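Local coordinates for uncharacterized protein (Bacteroides ovatus CL02T12C04, PDB 6PTM) that probably hydrolyses carrageenan oligosaccharides from a chain end as a family GH42 exo-carrageenase, at residues D552-Q560 with R710-I720. Residues are numbered along the deposited sequence; the frame is centred on the assembly and turned at random.
Sequences DYIMSFQRQ and RVIAKDKNKYI. With EDO (1,2-ethanediol), chain E; EDO (1,2-ethanediol), chain F.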
loop_
_atom_site.group_PDB
_atom_site.type_symbol
_atom_site.label_atom_id
_atom_site.label_comp_id
_atom_site.label_asym_id
_atom_site.label_seq_id
_atom_site.Cartn_x
_atom_site.Cartn_y
_atom_site.Cartn_z
ATOM N N ASP A 552 15.007 3.893 13.616
ATOM C CA ASP A 552 15.862 4.942 12.981
ATOM C C ASP A 552 16.459 4.390 11.676
ATOM O O ASP A 552 16.444 5.118 10.651
ATOM C CB ASP A 552 16.916 5.513 13.932
ATOM C CG ASP A 552 16.307 6.360 15.059
ATOM O OD1 ASP A 552 15.316 7.195 14.809
ATOM O OD2 ASP A 552 16.822 6.215 16.199
ATOM N N TYR A 553 16.959 3.152 11.683
ATOM C CA TYR A 553 17.483 2.511 10.456
ATOM C C TYR A 553 16.362 2.479 9.393
ATOM O O TYR A 553 16.596 2.838 8.230
ATOM C CB TYR A 553 18.019 1.112 10.760
ATOM C CG TYR A 553 19.283 1.056 11.586
ATOM C CD1 TYR A 553 20.086 2.173 11.797
ATOM C CD2 TYR A 553 19.683 -0.151 12.155
ATOM C CE1 TYR A 553 21.260 2.075 12.526
ATOM C CE2 TYR A 553 20.846 -0.257 12.890
ATOM C CZ TYR A 553 21.640 0.858 13.067
ATOM O OH TYR A 553 22.798 0.751 13.784
ATOM N N ILE A 554 15.157 2.073 9.806
ATOM C CA ILE A 554 13.995 1.877 8.910
ATOM C C ILE A 554 13.655 3.229 8.303
ATOM O O ILE A 554 13.533 3.324 7.038
ATOM C CB ILE A 554 12.819 1.203 9.643
ATOM C CG1 ILE A 554 13.168 -0.193 10.156
ATOM C CG2 ILE A 554 11.598 1.162 8.741
ATOM C CD1 ILE A 554 13.698 -1.152 9.101
ATOM N N MET A 555 13.604 4.291 9.112
ATOM C CA MET A 555 13.261 5.598 8.505
ATOM C C MET A 555 14.385 6.000 7.544
ATOM O O MET A 555 14.051 6.540 6.517
ATOM C CB MET A 555 13.016 6.704 9.533
ATOM C CG MET A 555 11.885 6.436 10.469
ATOM S SD MET A 555 10.302 6.084 9.623
ATOM C CE MET A 555 10.242 7.473 8.494
ATOM N N SER A 556 15.668 5.711 7.835
ATOM C CA SER A 556 16.777 6.027 6.903
ATOM C C SER A 556 16.583 5.262 5.582
ATOM O O SER A 556 16.751 5.878 4.471
ATOM C CB SER A 556 18.117 5.762 7.506
ATOM O OG SER A 556 18.352 6.656 8.583
ATOM N N PHE A 557 16.219 3.983 5.651
ATOM C CA PHE A 557 15.923 3.208 4.412
ATOM C C PHE A 557 14.729 3.824 3.669
ATOM O O PHE A 557 14.836 3.931 2.445
ATOM C CB PHE A 557 15.665 1.727 4.691
ATOM C CG PHE A 557 16.895 0.949 5.070
ATOM C CD1 PHE A 557 17.939 0.798 4.165
ATOM C CD2 PHE A 557 17.005 0.349 6.312
ATOM C CE1 PHE A 557 19.075 0.071 4.505
ATOM C CE2 PHE A 557 18.117 -0.411 6.625
ATOM C CZ PHE A 557 19.160 -0.525 5.741
ATOM N N GLN A 558 13.648 4.226 4.347
ATOM C CA GLN A 558 12.433 4.781 3.668
ATOM C C GLN A 558 12.819 6.099 2.983
ATOM O O GLN A 558 12.315 6.408 1.885
ATOM C CB GLN A 558 11.283 5.082 4.641
ATOM C CG GLN A 558 10.554 3.865 5.221
ATOM C CD GLN A 558 9.338 4.291 6.012
ATOM O OE1 GLN A 558 9.046 5.509 6.121
ATOM N NE2 GLN A 558 8.596 3.306 6.517
ATOM N N ARG A 559 13.659 6.898 3.638
ATOM C CA ARG A 559 13.966 8.288 3.202
ATOM C C ARG A 559 15.143 8.296 2.234
ATOM O O ARG A 559 15.408 9.368 1.659
ATOM C CB ARG A 559 14.338 9.178 4.388
ATOM C CG ARG A 559 13.174 9.426 5.335
ATOM C CD ARG A 559 13.647 9.956 6.657
ATOM N NE ARG A 559 12.545 10.337 7.542
ATOM C CZ ARG A 559 12.711 10.623 8.834
ATOM N NH1 ARG A 559 13.920 10.547 9.388
ATOM N NH2 ARG A 559 11.683 11.023 9.569
ATOM N N GLN A 560 15.852 7.183 2.076
ATOM C CA GLN A 560 17.091 7.201 1.254
ATOM C C GLN A 560 16.794 7.795 -0.131
ATOM O O GLN A 560 15.786 7.417 -0.761
ATOM C CB GLN A 560 17.707 5.814 1.111
ATOM C CG GLN A 560 19.092 5.826 0.469
ATOM C CD GLN A 560 19.747 4.476 0.569
ATOM O OE1 GLN A 560 19.179 3.441 0.216
ATOM N NE2 GLN A 560 20.943 4.465 1.126
ATOM N N ARG A 710 19.563 -2.899 0.141
ATOM C CA ARG A 710 19.798 -1.470 0.417
ATOM C C ARG A 710 20.951 -1.376 1.404
ATOM O O ARG A 710 21.155 -2.311 2.172
ATOM C CB ARG A 710 18.554 -0.811 1.021
ATOM C CG ARG A 710 17.307 -0.848 0.144
ATOM C CD ARG A 710 17.418 -0.053 -1.160
ATOM N NE ARG A 710 16.169 -0.143 -1.936
ATOM C CZ ARG A 710 15.031 0.492 -1.638
ATOM N NH1 ARG A 710 14.938 1.290 -0.575
ATOM N NH2 ARG A 710 13.959 0.291 -2.390
ATOM N N VAL A 711 21.676 -0.264 1.382
ATOM C CA VAL A 711 22.799 -0.015 2.305
ATOM C C VAL A 711 22.700 1.411 2.835
ATOM O O VAL A 711 22.590 2.337 2.005
ATOM C CB VAL A 711 24.141 -0.262 1.601
ATOM C CG1 VAL A 711 25.300 -0.144 2.593
ATOM C CG2 VAL A 711 24.130 -1.608 0.909
ATOM N N ILE A 712 22.776 1.565 4.157
ATOM C CA ILE A 712 22.911 2.893 4.810
ATOM C C ILE A 712 24.181 2.893 5.657
ATOM O O ILE A 712 24.625 1.798 6.058
ATOM C CB ILE A 712 21.667 3.250 5.634
ATOM C CG1 ILE A 712 21.399 2.214 6.720
ATOM C CG2 ILE A 712 20.472 3.471 4.720
ATOM C CD1 ILE A 712 20.298 2.572 7.670
ATOM N N ALA A 713 24.725 4.085 5.907
ATOM C CA ALA A 713 25.905 4.329 6.759
ATOM C C ALA A 713 25.424 4.354 8.189
ATOM O O ALA A 713 24.457 5.063 8.435
ATOM C CB ALA A 713 26.538 5.644 6.391
ATOM N N LYS A 714 26.043 3.579 9.063
ATOM C CA LYS A 714 25.849 3.631 10.533
ATOM C C LYS A 714 26.868 4.631 11.075
ATOM O O LYS A 714 26.493 5.434 11.938
ATOM C CB LYS A 714 26.082 2.249 11.145
ATOM C CG LYS A 714 25.851 2.116 12.651
ATOM C CD LYS A 714 26.806 1.120 13.276
ATOM C CE LYS A 714 26.328 0.398 14.519
ATOM N NZ LYS A 714 26.070 1.359 15.593
ATOM N N ASP A 715 28.104 4.584 10.547
ATOM C CA ASP A 715 29.197 5.536 10.889
ATOM C C ASP A 715 30.316 5.469 9.844
ATOM O O ASP A 715 30.053 4.999 8.693
ATOM C CB ASP A 715 29.663 5.303 12.329
ATOM C CG ASP A 715 30.401 4.007 12.555
ATOM O OD1 ASP A 715 30.375 3.543 13.712
ATOM O OD2 ASP A 715 31.000 3.482 11.584
ATOM N N LYS A 716 31.505 5.939 10.230
ATOM C CA LYS A 716 32.717 6.061 9.375
ATOM C C LYS A 716 32.918 4.770 8.570
ATOM O O LYS A 716 33.002 4.854 7.339
ATOM C CB LYS A 716 33.965 6.346 10.219
ATOM N N ASN A 717 32.995 3.614 9.218
ATOM C CA ASN A 717 33.394 2.390 8.478
ATOM C C ASN A 717 32.381 1.264 8.734
ATOM O O ASN A 717 32.771 0.101 8.595
ATOM C CB ASN A 717 34.856 2.030 8.793
ATOM C CG ASN A 717 35.879 2.673 7.865
ATOM O OD1 ASN A 717 35.610 3.027 6.704
ATOM N ND2 ASN A 717 37.099 2.787 8.358
ATOM N N LYS A 718 31.119 1.597 9.032
ATOM C CA LYS A 718 30.082 0.595 9.342
ATOM C C LYS A 718 28.813 0.928 8.585
ATOM O O LYS A 718 28.427 2.101 8.561
ATOM C CB LYS A 718 29.772 0.536 10.831
ATOM C CG LYS A 718 30.890 0.034 11.730
ATOM C CD LYS A 718 30.436 -0.081 13.166
ATOM C CE LYS A 718 31.570 -0.231 14.152
ATOM N NZ LYS A 718 32.332 1.035 14.230
ATOM N N TYR A 719 28.190 -0.105 8.031
ATOM C CA TYR A 719 27.053 -0.010 7.101
ATOM C C TYR A 719 25.965 -0.967 7.585
ATOM O O TYR A 719 26.285 -2.029 8.124
ATOM C CB TYR A 719 27.525 -0.266 5.671
ATOM C CG TYR A 719 28.512 0.778 5.215
ATOM C CD1 TYR A 719 28.087 2.001 4.727
ATOM C CD2 TYR A 719 29.880 0.598 5.410
ATOM C CE1 TYR A 719 28.988 2.981 4.361
ATOM C CE2 TYR A 719 30.795 1.578 5.061
ATOM C CZ TYR A 719 30.344 2.778 4.556
ATOM O OH TYR A 719 31.248 3.726 4.207
ATOM N N ILE A 720 24.717 -0.588 7.380
ATOM C CA ILE A 720 23.539 -1.455 7.673
ATOM C C ILE A 720 23.012 -1.931 6.330
ATOM O O ILE A 720 22.742 -1.093 5.469
ATOM C CB ILE A 720 22.453 -0.763 8.514
ATOM C CG1 ILE A 720 23.025 -0.079 9.761
ATOM C CG2 ILE A 720 21.374 -1.765 8.852
ATOM C CD1 ILE A 720 23.789 -0.985 10.707
HETATM C C1 EDO E . 25.875 5.002 2.004
HETATM O O1 EDO E . 24.463 5.077 1.915
HETATM C C2 EDO E . 26.275 3.579 1.906
HETATM O O2 EDO E . 25.949 2.928 0.686
HETATM C C1 EDO F . 24.035 5.003 -1.813
HETATM O O1 EDO F . 23.953 5.838 -0.647
HETATM C C2 EDO F . 23.201 3.792 -1.693
HETATM O O2 EDO F . 23.674 2.828 -0.751
HETATM O O HOH W 1 16.745 2.388 1.285
HETATM O O HOH W 2 12.755 2.972 0.496
HETATM O O HOH W 3 21.028 1.709 -0.717
#
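F557 and Y553, one turn apart on helix 551-559, lay their rings against I712 and I720, neighbours on the paired strands 707-715 and 718-725. Two CH-pi contacts lead: I720 CG1 stands over the centre of the Y553 ring, 3.8 Å from its centroid, and I712 CD1 sits over a face of the F557 ring, displaced toward the rim. With CG1 between the backbone N and the carbonyl carbon (chi1 59°), I712 turns both branches to the F557 ring: CG1 meets CZ, and CG2 meets CD1 and CE1. R710 CB touches the F557 ring obliquely, 3.6 Å from CD1, and at the ring edge CZ comes 3.6 Å from I720 O. At the outer end, Y553 OH rests against the aliphatic chain of K714, 3.5 Å from CG. A serine here would probably leave I720 CG1 and CD1 without the ring they pack on, and K714 CG without the hydroxyl it rests against. Helix 551-559, whose other side packs on helix 486-498 and strand 168-175 (I554 on W494 and F171), docks on the hairpin of strands 707-715 and 718-725, which opens the C-terminal antiparallel sheet; the axes of segments 552-559 and 710-713 approach to 9.0 Å, their N-to-C directions 117° apart. Polar contacts gather at the helix's C-terminal end. Q560, extended with CG anti to the backbone N (chi1 -171°), donates from NE2 to V711 O at 2.8 Å, the acceptor close to its amide plane. Water 1, at the edge of the R710 guanidinium and in its plane, accepts from NH1 and donates to F557 O and Q560 OE1; water 3 accepts from V711 N at 3.0 Å and lies 2.7 Å from Q560 OE1.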